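Local coordinates for protein putative pyridoxal phosphate-dependent transferase (Clostridium difficile, PDB 4DQ6) that binds pyridoxal-5'-phosphate and is probably a transferase of the class I and II aminotransferase family, built as a dimer of two copies, at residues T66-D70 and S71-S75; W86-S90 and E91-Y95; G98-P101 and A102-L105; K215-P218 and M219-S223; K259-D262 and D263-T266. All coordinates share one frame; numbering follows the deposited sequence.

All five contacts are local turns or helix steps, met in chain order from interaction 1 to interaction 5, and together they sample the family's large mixed sheet and its surroundings. Interaction 1 starts helix 70-84, interaction 2 leads into edge strand 93-96, and interaction 3 opens helix 99-110 directly after it. Interaction 2 is the hub: its strand touches interaction 1 through Leu93 and interaction 5 through Ile94, and its loop touches interaction 4 through Trp86. Interactions 3 and 5, centres about 12 Å apart, meet where Leu105 packs on Phe265. Interactions 4 and 5 are farthest apart, about 25 Å between centres. Of the five, interaction 3 binds the cofactor, through its phosphate.

Interaction 1 (T66-D70 and S71-S75); sequences TTRPD and SYNES
The ring of Tyr72 has the arm of Arg68 lying obliquely against it, with Asn73 OD1 at its edge and in its plane. Arg68 CD comes within 3.6 Å of Tyr72 CD1, and CG keeps the same company; the guanidinium is turned 60° from the ring, and its CZ stays 5.7 Å from the ring centroid, so any cation-pi attraction is weak at most. With chi1 of Tyr72 at 175°, the ring swings back over the incoming loop. The polar ends are engaged elsewhere: Arg68 NH2 bonds Asn273 OD1 and Lys271 O, and Tyr72 OH takes Asn273 ND2. Pro69 O anchors the turn, accepting Tyr72 N at 3.1 Å from above the carbonyl plane. A water also donates to Pro69 O, at 2.7 Å, and accepts from Asn73 N, bridging loop and helix. Glu74 N then reaches Asp70 O at 3.1 Å, nearly in line with the carbonyl, while Glu74 CG lies beside that oxygen. Farther along, Ser75 OG donates to Tyr72 O on an in-plane lone pair. Pro69 also packs on Phe18 of the second subunit. Pro69 O, with one amide and one water donor, and the Asp70-Glu74 bond mark the first turn of helix 70-84.

Interaction 2 (W86-S90 and E91-Y95); sequences WKIKS and EWLIY
Lys89 and Trp92 meet across a short 3-10 turn that delivers the chain from the loop after helix 70-84 into edge strand 93-96 of the large mixed sheet. Two backbone bonds make the turn. Trp92 N donates to Lys89 O at 3.0 Å, and Leu93 N to Ser90 O at 3.1 Å; both donors stand well above the carbonyl planes, as is usual for i to i+3 bonds in a 3-10 turn. A water donates to both Ser90 O and Leu93 O and so ties the turn to the first strand residue.

The aromatic contacts come next. Lys89 CB sits over the five-membered ring of Trp92, 3.8 Å from its centroid and 7° off the normal, a CH-pi contact. Lys89 N lies over a face of the same indole, nearer its rim, and the aliphatic arm crosses the indole at a slant, with CD 3.8 Å from Trp92 NE1. The indole gets there because its CG stands beside the backbone N (chi1 -59°), which lays the ring back under the loop.

Apolar packing completes the account. Ile88 CB approaches Trp92 CE3 at 3.7 Å, while Ile88 CG2 rests over the centre of the Trp86 ring. In the other direction, the Ile88 branch carrying CD1 crosses Leu93 at about a right angle, CD1 touching Leu93 CD2 at 3.9 Å.

Interaction 3 (G98-P101 and A102-L105); sequences GVIP and AISL. With PLP (pyridoxal-5'-phosphate), chain C.
Val99 and Ile103 lie side by side one helical turn apart, pointing the same way, and Val99 can be followed outward from the backbone. Its CB faces the phosphate of pyridoxal-5'-phosphate, near O1P and O4P. From there the two methyls part: CG2 stays by O1P, whereas CG1, swung away from the backbone N (chi1 169°), packs against Ile103 CD1 at 3.7 Å and reaches toward ring atom C6 of the cofactor. One small side chain thus touches both the next turn of the helix and the ligand. Ile103 CG1 in turn rests against Val99 O.

The backbone does the gripping. Val99 N donates to O1P of the cofactor at 2.9 Å and Ile100 N to its O2P at 3.0 Å, with N-H...O angles of 169° and 170°. Gly98 has no side chain, and its CA approaches O1P at 3.5 Å. Behind these amides the regular bonds begin with a weak one, Ala102 N to Gly98 O, and continue with Ile103 N to Val99 O at 3.0 Å and Ser104 N to Ile100 O at 2.8 Å. His206 and Asn175, with Tyr65 of the second subunit, also bond the cofactor. Gly98 is the N-cap, and the partial positive charge of the helix start probably favours the anion: a phosphate-binding helix N-terminus, part of the cofactor pocket.

Interaction 4 (K215-P218 and M219-S223); sequences KHIP and MASIS
Pro218 O draws the chain into a tight turn, taking Ser221 N at 2.9 Å from well above its carbonyl plane, and residues 219 to 222 run on with helical angles but without a regular bond pattern. The Ser221 side chain adds a second grip on the same oxygen: OG donates at 2.7 Å to Pro218 O, in the carbonyl plane on a lone pair. Two donors from one residue thus fix that oxygen. Ser221 OG can reach back because it sits between the backbone N and the carbonyl carbon (chi1 76°), which also brings it to 3.4 Å from Pro218 CD, beside the proline ring. The turn belongs to the connection between strand 199-203 and helix 224-228, with Ser223 at that helix's N-cap, its OG accepting from Phe226 N. On the apolar side, Ile217 and Ile222 cross at about a right angle, with Ile217 CG2 touching Ile222 CG1 at 3.8 Å. Both isoleucines pack on Leu186 of helix 183-195, as does Met219, whose chain bends at two torsions. Glu204 holds the turn from outside, accepting from Met219 N through OE2 and from His216 NE2 through OE1. Pro218 and Ser221 both lie against Trp86.

Interaction 5 (K259-D262 and D263-T266); sequences KLLD and DAFT
Lys259 NZ donates to Asp263 OD2 at 2.8 Å, a salt bridge made on the syn lone pair of the carboxylate. The lysine arm stays extended through its first three torsions and turns only at chi4 (-70°), which carries the ammonium back to the acid one helical turn on. Lys259 CG also passes OD2, at 3.6 Å, so the two side chains cross obliquely rather than meet at their ends alone. Beneath the pair, Asp263 N bonds Lys259 O at 2.9 Å.

Away from the charges, Leu261 and Phe265 lie side by side, pointing the same way. Leu261 CD1 touches Phe265 CE2 at 3.7 Å, and Phe265 N donates to Leu261 O at 2.9 Å, nearly straight off the carbonyl. This face of helix 255-267 packs on Ile94 of strand 93-96 and on Leu105 of helix 99-110. Asp262 OD1 forms a salt bridge with Lys271, which also bonds Thr266 OG1.

The helix is therefore amphipathic, with an apolar strip turned inward and an exposed salt bridge on its outer side. Neighbouring Asp262 and Asp263 carry like charges, and their separate lysine partners probably ease the repulsion between them.

Interaction 1 (T66-D70 and S71-S75)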
# COMPACT_ATOMS: atom_id res chain seq x y z
N THR A 66 -0.16 12.01 3.61
CA THR A 66 0.86 12.59 2.78
C THR A 66 0.35 13.07 1.47
O THR A 66 -0.31 12.30 0.78
CB THR A 66 1.96 11.55 2.55
OG1 THR A 66 2.44 11.14 3.84
CG2 THR A 66 3.10 12.04 1.64
N THR A 67 0.63 14.31 1.14
CA THR A 67 0.27 14.87 -0.16
C THR A 67 1.37 14.59 -1.19
O THR A 67 2.52 14.37 -0.84
CB THR A 67 0.02 16.38 -0.02
OG1 THR A 67 -0.66 16.82 -1.18
CG2 THR A 67 1.32 17.18 0.12
N ARG A 68 1.03 14.53 -2.48
CA ARG A 68 1.99 14.30 -3.54
C ARG A 68 2.25 15.64 -4.22
O ARG A 68 1.42 16.11 -5.02
CB ARG A 68 1.47 13.26 -4.54
CG ARG A 68 2.47 12.81 -5.60
CD ARG A 68 1.90 11.70 -6.49
NE ARG A 68 1.62 10.53 -5.70
CZ ARG A 68 0.41 10.12 -5.33
NH1 ARG A 68 -0.69 10.73 -5.80
NH2 ARG A 68 0.32 9.14 -4.51
N PRO A 69 3.35 16.28 -3.90
CA PRO A 69 3.60 17.61 -4.49
C PRO A 69 3.93 17.47 -5.97
O PRO A 69 4.35 16.40 -6.38
CB PRO A 69 4.83 18.13 -3.72
CG PRO A 69 5.52 16.92 -3.27
CD PRO A 69 4.45 15.87 -3.02
N ASP A 70 3.77 18.54 -6.74
CA ASP A 70 4.06 18.45 -8.18
C ASP A 70 5.49 17.96 -8.46
O ASP A 70 5.73 17.31 -9.46
CB ASP A 70 3.91 19.82 -8.83
CG ASP A 70 2.47 20.29 -8.92
OD1 ASP A 70 1.53 19.50 -8.68
OD2 ASP A 70 2.29 21.48 -9.28
N SER A 71 6.43 18.28 -7.57
CA SER A 71 7.85 17.89 -7.74
C SER A 71 8.08 16.36 -7.83
O SER A 71 9.05 15.93 -8.46
CB SER A 71 8.70 18.44 -6.57
OG SER A 71 8.29 17.95 -5.31
N TYR A 72 7.17 15.58 -7.24
CA TYR A 72 7.29 14.13 -7.26
C TYR A 72 7.13 13.60 -8.70
O TYR A 72 8.04 13.00 -9.26
CB TYR A 72 6.26 13.53 -6.33
CG TYR A 72 6.15 12.06 -6.30
CD1 TYR A 72 5.38 11.37 -7.22
CD2 TYR A 72 6.82 11.32 -5.32
CE1 TYR A 72 5.26 9.98 -7.17
CE2 TYR A 72 6.70 9.96 -5.21
CZ TYR A 72 5.96 9.27 -6.15
OH TYR A 72 5.75 7.88 -6.18
N ASN A 73 6.00 13.92 -9.34
CA ASN A 73 5.80 13.45 -10.74
C ASN A 73 6.76 14.18 -11.70
O ASN A 73 7.18 13.60 -12.67
CB ASN A 73 4.35 13.59 -11.20
CG ASN A 73 3.46 12.48 -10.65
OD1 ASN A 73 3.97 11.45 -10.19
ND2 ASN A 73 2.13 12.68 -10.70
N GLU A 74 7.14 15.43 -11.41
CA GLU A 74 8.17 16.13 -12.21
C GLU A 74 9.50 15.34 -12.21
O GLU A 74 10.14 15.26 -13.23
CB GLU A 74 8.40 17.56 -11.71
CG GLU A 74 7.22 18.46 -12.06
CD GLU A 74 7.14 19.85 -11.40
OE1 GLU A 74 7.90 20.18 -10.43
OE2 GLU A 74 6.26 20.63 -11.88
N SER A 75 9.88 14.74 -11.07
CA SER A 75 11.10 13.97 -11.04
C SER A 75 11.03 12.76 -11.96
O SER A 75 12.04 12.37 -12.56
CB SER A 75 11.48 13.55 -9.59
OG SER A 75 10.70 12.50 -9.07
O HOH W 1 3.47 14.93 -8.41

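Interaction 2 (W86-S90 and E91-Y95)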
# COMPACT_ATOMS: atom_id res chain seq x y z
N TRP A 86 12.25 9.57 -23.58
CA TRP A 86 10.82 9.38 -23.69
C TRP A 86 10.16 10.55 -22.99
O TRP A 86 10.29 10.69 -21.75
CB TRP A 86 10.45 8.07 -23.03
CG TRP A 86 9.00 7.75 -23.14
CD1 TRP A 86 8.11 8.17 -24.10
CD2 TRP A 86 8.26 6.90 -22.25
NE1 TRP A 86 6.86 7.65 -23.85
CE2 TRP A 86 6.91 6.85 -22.76
CE3 TRP A 86 8.58 6.17 -21.12
CZ2 TRP A 86 5.91 6.17 -22.10
CZ3 TRP A 86 7.56 5.47 -20.47
CH2 TRP A 86 6.29 5.45 -20.98
N LYS A 87 9.50 11.39 -23.76
CA LYS A 87 8.78 12.52 -23.20
C LYS A 87 7.36 12.10 -22.86
O LYS A 87 6.59 11.72 -23.75
CB LYS A 87 8.72 13.72 -24.15
CG LYS A 87 8.02 14.97 -23.54
CD LYS A 87 8.87 15.66 -22.45
CE LYS A 87 10.22 16.18 -23.00
NZ LYS A 87 11.03 17.20 -22.25
N ILE A 88 7.04 12.15 -21.58
CA ILE A 88 5.68 11.90 -21.09
C ILE A 88 5.10 13.17 -20.48
O ILE A 88 5.80 14.18 -20.30
CB ILE A 88 5.62 10.75 -20.06
CG1 ILE A 88 6.34 11.09 -18.72
CG2 ILE A 88 6.22 9.47 -20.65
CD1 ILE A 88 5.78 10.31 -17.49
N LYS A 89 3.79 13.12 -20.20
CA LYS A 89 3.14 14.20 -19.46
C LYS A 89 2.90 13.71 -18.04
O LYS A 89 2.52 12.57 -17.84
CB LYS A 89 1.83 14.57 -20.11
CG LYS A 89 2.03 15.19 -21.50
CD LYS A 89 0.69 15.50 -22.15
CE LYS A 89 0.84 15.91 -23.61
NZ LYS A 89 1.47 17.25 -23.79
N SER A 90 3.07 14.61 -17.07
CA SER A 90 2.81 14.29 -15.66
C SER A 90 1.38 13.84 -15.45
O SER A 90 1.08 13.00 -14.62
CB SER A 90 3.10 15.48 -14.76
OG SER A 90 2.33 16.64 -15.10
N GLU A 91 0.48 14.36 -16.29
CA GLU A 91 -0.93 13.98 -16.22
C GLU A 91 -1.22 12.52 -16.55
O GLU A 91 -2.31 12.05 -16.26
CB GLU A 91 -1.77 14.85 -17.18
CG GLU A 91 -1.82 16.32 -16.77
CD GLU A 91 -0.69 17.19 -17.29
OE1 GLU A 91 0.32 16.73 -17.87
OE2 GLU A 91 -0.87 18.44 -17.11
N TRP A 92 -0.28 11.83 -17.16
CA TRP A 92 -0.42 10.43 -17.47
C TRP A 92 -0.12 9.50 -16.34
O TRP A 92 -0.37 8.26 -16.47
CB TRP A 92 0.44 10.05 -18.62
CG TRP A 92 0.21 10.79 -19.90
CD1 TRP A 92 -0.85 11.60 -20.22
CD2 TRP A 92 1.05 10.74 -21.09
NE1 TRP A 92 -0.75 12.05 -21.51
CE2 TRP A 92 0.38 11.57 -22.09
CE3 TRP A 92 2.21 10.06 -21.44
CZ2 TRP A 92 0.93 11.75 -23.39
CZ3 TRP A 92 2.74 10.25 -22.74
CH2 TRP A 92 2.11 11.07 -23.67
N LEU A 93 0.40 9.99 -15.19
CA LEU A 93 0.93 9.13 -14.16
C LEU A 93 -0.06 8.82 -13.08
O LEU A 93 -0.69 9.72 -12.55
CB LEU A 93 2.15 9.80 -13.52
CG LEU A 93 3.40 9.92 -14.37
CD1 LEU A 93 4.44 10.92 -13.86
CD2 LEU A 93 3.99 8.53 -14.58
N ILE A 94 -0.15 7.51 -12.75
CA ILE A 94 -0.89 7.04 -11.58
C ILE A 94 0.06 6.33 -10.60
O ILE A 94 0.87 5.49 -11.02
CB ILE A 94 -2.07 6.10 -11.95
CG1 ILE A 94 -3.04 6.96 -12.73
CG2 ILE A 94 -2.70 5.45 -10.71
CD1 ILE A 94 -4.28 6.16 -13.12
N TYR A 95 -0.03 6.70 -9.31
CA TYR A 95 0.71 6.03 -8.23
C TYR A 95 0.16 4.62 -8.02
O TYR A 95 -1.07 4.44 -7.96
CB TYR A 95 0.50 6.80 -6.93
CG TYR A 95 0.86 6.01 -5.69
CD1 TYR A 95 2.22 5.82 -5.31
CD2 TYR A 95 -0.11 5.41 -4.90
CE1 TYR A 95 2.55 5.03 -4.23
CE2 TYR A 95 0.24 4.61 -3.82
CZ TYR A 95 1.55 4.43 -3.48
OH TYR A 95 1.87 3.64 -2.36
O HOH W 2 -0.85 12.50 -12.60

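Interaction 3 (G98-P101 and A102-L105)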
# COMPACT_ATOMS: atom_id res chain seq x y z
N GLY A 98 2.79 -0.94 -5.98
CA GLY A 98 3.58 -1.93 -6.73
C GLY A 98 3.11 -2.16 -8.15
O GLY A 98 1.96 -1.84 -8.57
N VAL A 99 3.98 -2.77 -8.92
CA VAL A 99 3.65 -3.08 -10.30
C VAL A 99 2.56 -4.09 -10.38
O VAL A 99 1.63 -3.90 -11.16
CB VAL A 99 4.91 -3.55 -11.05
CG1 VAL A 99 4.56 -4.15 -12.42
CG2 VAL A 99 5.87 -2.35 -11.19
N ILE A 100 2.64 -5.19 -9.64
CA ILE A 100 1.61 -6.22 -9.81
C ILE A 100 0.22 -5.77 -9.36
O ILE A 100 -0.78 -6.02 -10.02
CB ILE A 100 2.05 -7.53 -9.16
CG1 ILE A 100 3.32 -8.01 -9.86
CG2 ILE A 100 0.91 -8.56 -9.27
CD1 ILE A 100 3.18 -8.34 -11.33
N PRO A 101 0.09 -4.97 -8.28
CA PRO A 101 -1.20 -4.42 -7.95
C PRO A 101 -1.82 -3.64 -9.10
O PRO A 101 -3.02 -3.76 -9.38
CB PRO A 101 -0.88 -3.48 -6.80
CG PRO A 101 0.31 -4.06 -6.12
CD PRO A 101 1.06 -4.81 -7.18
N ALA A 102 -1.03 -2.78 -9.75
CA ALA A 102 -1.50 -2.01 -10.92
C ALA A 102 -1.95 -2.94 -12.00
O ALA A 102 -3.03 -2.74 -12.59
CB ALA A 102 -0.42 -1.00 -11.42
N ILE A 103 -1.14 -3.92 -12.37
CA ILE A 103 -1.49 -4.86 -13.44
C ILE A 103 -2.77 -5.61 -13.11
O ILE A 103 -3.63 -5.83 -13.97
CB ILE A 103 -0.29 -5.78 -13.72
CG1 ILE A 103 0.84 -4.96 -14.30
CG2 ILE A 103 -0.69 -6.91 -14.68
CD1 ILE A 103 2.07 -5.72 -14.72
N SER A 104 -2.91 -5.99 -11.84
CA SER A 104 -4.08 -6.74 -11.41
C SER A 104 -5.33 -5.87 -11.59
O SER A 104 -6.34 -6.35 -12.13
CB SER A 104 -4.02 -7.09 -9.92
OG SER A 104 -5.09 -7.91 -9.52
N LEU A 105 -5.30 -4.60 -11.21
CA LEU A 105 -6.46 -3.72 -11.37
C LEU A 105 -6.73 -3.51 -12.89
O LEU A 105 -7.89 -3.49 -13.31
CB LEU A 105 -6.32 -2.40 -10.65
CG LEU A 105 -6.33 -2.50 -9.15
CD1 LEU A 105 -6.21 -1.07 -8.61
CD2 LEU A 105 -7.44 -3.19 -8.45
N1 PLP C . 7.86 -6.89 -12.30
C2 PLP C . 9.01 -7.60 -12.54
C2A PLP C . 9.41 -8.12 -13.89
C3 PLP C . 9.93 -7.90 -11.47
O3 PLP C . 11.03 -8.60 -11.69
C4 PLP C . 9.63 -7.42 -10.13
C4A PLP C . 10.53 -7.74 -8.96
C5 PLP C . 8.40 -6.66 -9.96
C6 PLP C . 7.55 -6.43 -11.07
C5A PLP C . 8.09 -6.13 -8.59
O4P PLP C . 6.71 -5.97 -8.58
P PLP C . 6.12 -5.15 -7.32
O1P PLP C . 6.40 -3.73 -7.64
O2P PLP C . 4.61 -5.62 -7.38
O3P PLP C . 6.99 -5.65 -6.12

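Interaction 4 (K215-P218 and M219-S223)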
# COMPACT_ATOMS: atom_id res chain seq x y z
N LYS A 215 20.51 -0.62 -24.59
CA LYS A 215 19.72 0.56 -24.30
C LYS A 215 18.27 0.19 -24.12
O LYS A 215 17.69 -0.47 -24.97
CB LYS A 215 19.86 1.64 -25.40
CG LYS A 215 19.46 2.98 -24.81
CD LYS A 215 19.62 4.18 -25.76
CE LYS A 215 18.74 5.37 -25.31
NZ LYS A 215 18.84 5.91 -23.90
N HIS A 216 17.67 0.59 -23.00
CA HIS A 216 16.26 0.42 -22.80
C HIS A 216 15.45 1.27 -23.75
O HIS A 216 15.65 2.50 -23.83
CB HIS A 216 15.85 0.72 -21.37
CG HIS A 216 14.41 0.52 -21.12
ND1 HIS A 216 13.87 -0.72 -21.06
CD2 HIS A 216 13.38 1.42 -20.95
CE1 HIS A 216 12.53 -0.59 -20.89
NE2 HIS A 216 12.22 0.71 -20.88
N ILE A 217 14.47 0.64 -24.40
CA ILE A 217 13.48 1.31 -25.26
C ILE A 217 12.09 1.08 -24.68
O ILE A 217 11.60 -0.05 -24.73
CB ILE A 217 13.49 0.70 -26.68
CG1 ILE A 217 14.89 0.69 -27.28
CG2 ILE A 217 12.47 1.39 -27.57
CD1 ILE A 217 15.55 2.03 -27.41
N PRO A 218 11.43 2.09 -24.13
CA PRO A 218 10.08 1.92 -23.66
C PRO A 218 9.23 1.59 -24.89
O PRO A 218 9.28 2.30 -25.90
CB PRO A 218 9.74 3.28 -23.01
CG PRO A 218 11.11 3.85 -22.71
CD PRO A 218 11.98 3.40 -23.79
N MET A 219 8.39 0.58 -24.75
CA MET A 219 7.55 0.24 -25.86
C MET A 219 6.69 1.40 -26.34
O MET A 219 6.49 1.63 -27.54
CB MET A 219 6.67 -0.94 -25.44
CG MET A 219 5.56 -1.32 -26.41
SD MET A 219 6.07 -1.92 -28.06
CE MET A 219 5.94 -3.68 -27.78
N ALA A 220 6.13 2.13 -25.39
CA ALA A 220 5.25 3.25 -25.71
C ALA A 220 5.97 4.41 -26.38
O ALA A 220 5.30 5.30 -26.92
CB ALA A 220 4.61 3.76 -24.41
N SER A 221 7.30 4.43 -26.35
CA SER A 221 8.10 5.54 -26.84
C SER A 221 8.37 5.49 -28.36
O SER A 221 8.91 6.42 -28.95
CB SER A 221 9.45 5.62 -26.11
OG SER A 221 10.37 4.63 -26.55
N ILE A 222 8.04 4.35 -28.96
CA ILE A 222 8.48 4.07 -30.35
C ILE A 222 7.72 4.88 -31.41
O ILE A 222 8.31 5.32 -32.40
CB ILE A 222 8.40 2.57 -30.64
CG1 ILE A 222 9.42 1.87 -29.73
CG2 ILE A 222 8.68 2.24 -32.13
CD1 ILE A 222 9.31 0.35 -29.80
N SER A 223 6.44 5.09 -31.16
CA SER A 223 5.57 5.84 -32.07
C SER A 223 4.33 6.31 -31.33
O SER A 223 3.97 5.80 -30.27
CB SER A 223 5.17 4.97 -33.25
OG SER A 223 4.22 3.97 -32.90

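Interaction 5 (K259-D262 and D263-T266)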
# COMPACT_ATOMS: atom_id res chain seq x y z
N LYS A 259 -8.62 6.90 -16.58
CA LYS A 259 -9.80 7.00 -15.74
C LYS A 259 -10.16 5.67 -15.15
O LYS A 259 -10.55 5.58 -14.02
CB LYS A 259 -11.01 7.54 -16.52
CG LYS A 259 -12.27 7.52 -15.69
CD LYS A 259 -13.45 8.19 -16.39
CE LYS A 259 -14.39 8.80 -15.37
NZ LYS A 259 -15.12 7.79 -14.57
N LEU A 260 -10.05 4.61 -15.95
CA LEU A 260 -10.42 3.31 -15.46
C LEU A 260 -9.54 2.89 -14.29
O LEU A 260 -10.02 2.35 -13.32
CB LEU A 260 -10.22 2.28 -16.55
CG LEU A 260 -11.32 2.02 -17.57
CD1 LEU A 260 -10.78 0.89 -18.42
CD2 LEU A 260 -12.63 1.62 -16.92
N LEU A 261 -8.24 3.08 -14.44
CA LEU A 261 -7.32 2.71 -13.37
C LEU A 261 -7.47 3.61 -12.16
O LEU A 261 -7.44 3.16 -11.04
CB LEU A 261 -5.87 2.72 -13.85
CG LEU A 261 -4.85 2.17 -12.83
CD1 LEU A 261 -5.29 0.79 -12.37
CD2 LEU A 261 -3.47 2.08 -13.46
N ASP A 262 -7.62 4.90 -12.42
CA ASP A 262 -7.88 5.84 -11.36
C ASP A 262 -9.08 5.40 -10.53
O ASP A 262 -9.01 5.40 -9.29
CB ASP A 262 -8.04 7.24 -11.89
CG ASP A 262 -7.78 8.33 -10.83
OD1 ASP A 262 -6.76 8.26 -10.08
OD2 ASP A 262 -8.57 9.27 -10.83
N ASP A 263 -10.17 5.06 -11.20
CA ASP A 263 -11.36 4.70 -10.50
C ASP A 263 -11.22 3.34 -9.76
O ASP A 263 -11.82 3.16 -8.72
CB ASP A 263 -12.49 4.58 -11.52
CG ASP A 263 -12.99 5.94 -11.97
OD1 ASP A 263 -12.58 7.01 -11.43
OD2 ASP A 263 -13.82 5.93 -12.90
N ALA A 264 -10.41 2.42 -10.32
CA ALA A 264 -10.09 1.15 -9.60
C ALA A 264 -9.33 1.41 -8.34
O ALA A 264 -9.63 0.84 -7.28
CB ALA A 264 -9.34 0.18 -10.50
N PHE A 265 -8.34 2.31 -8.39
CA PHE A 265 -7.64 2.68 -7.15
C PHE A 265 -8.55 3.37 -6.16
O PHE A 265 -8.33 3.30 -4.93
CB PHE A 265 -6.36 3.48 -7.44
CG PHE A 265 -5.18 2.59 -7.83
CD1 PHE A 265 -4.65 1.68 -6.90
CD2 PHE A 265 -4.55 2.70 -9.05
CE1 PHE A 265 -3.57 0.86 -7.25
CE2 PHE A 265 -3.47 1.91 -9.39
CZ PHE A 265 -2.96 1.00 -8.46
N THR A 266 -9.50 4.17 -6.65
CA THR A 266 -10.47 4.78 -5.77
C THR A 266 -11.33 3.74 -5.08
O THR A 266 -11.58 3.80 -3.88
CB THR A 266 -11.36 5.79 -6.55
OG1 THR A 266 -10.53 6.90 -6.94
CG2 THR A 266 -12.53 6.30 -5.65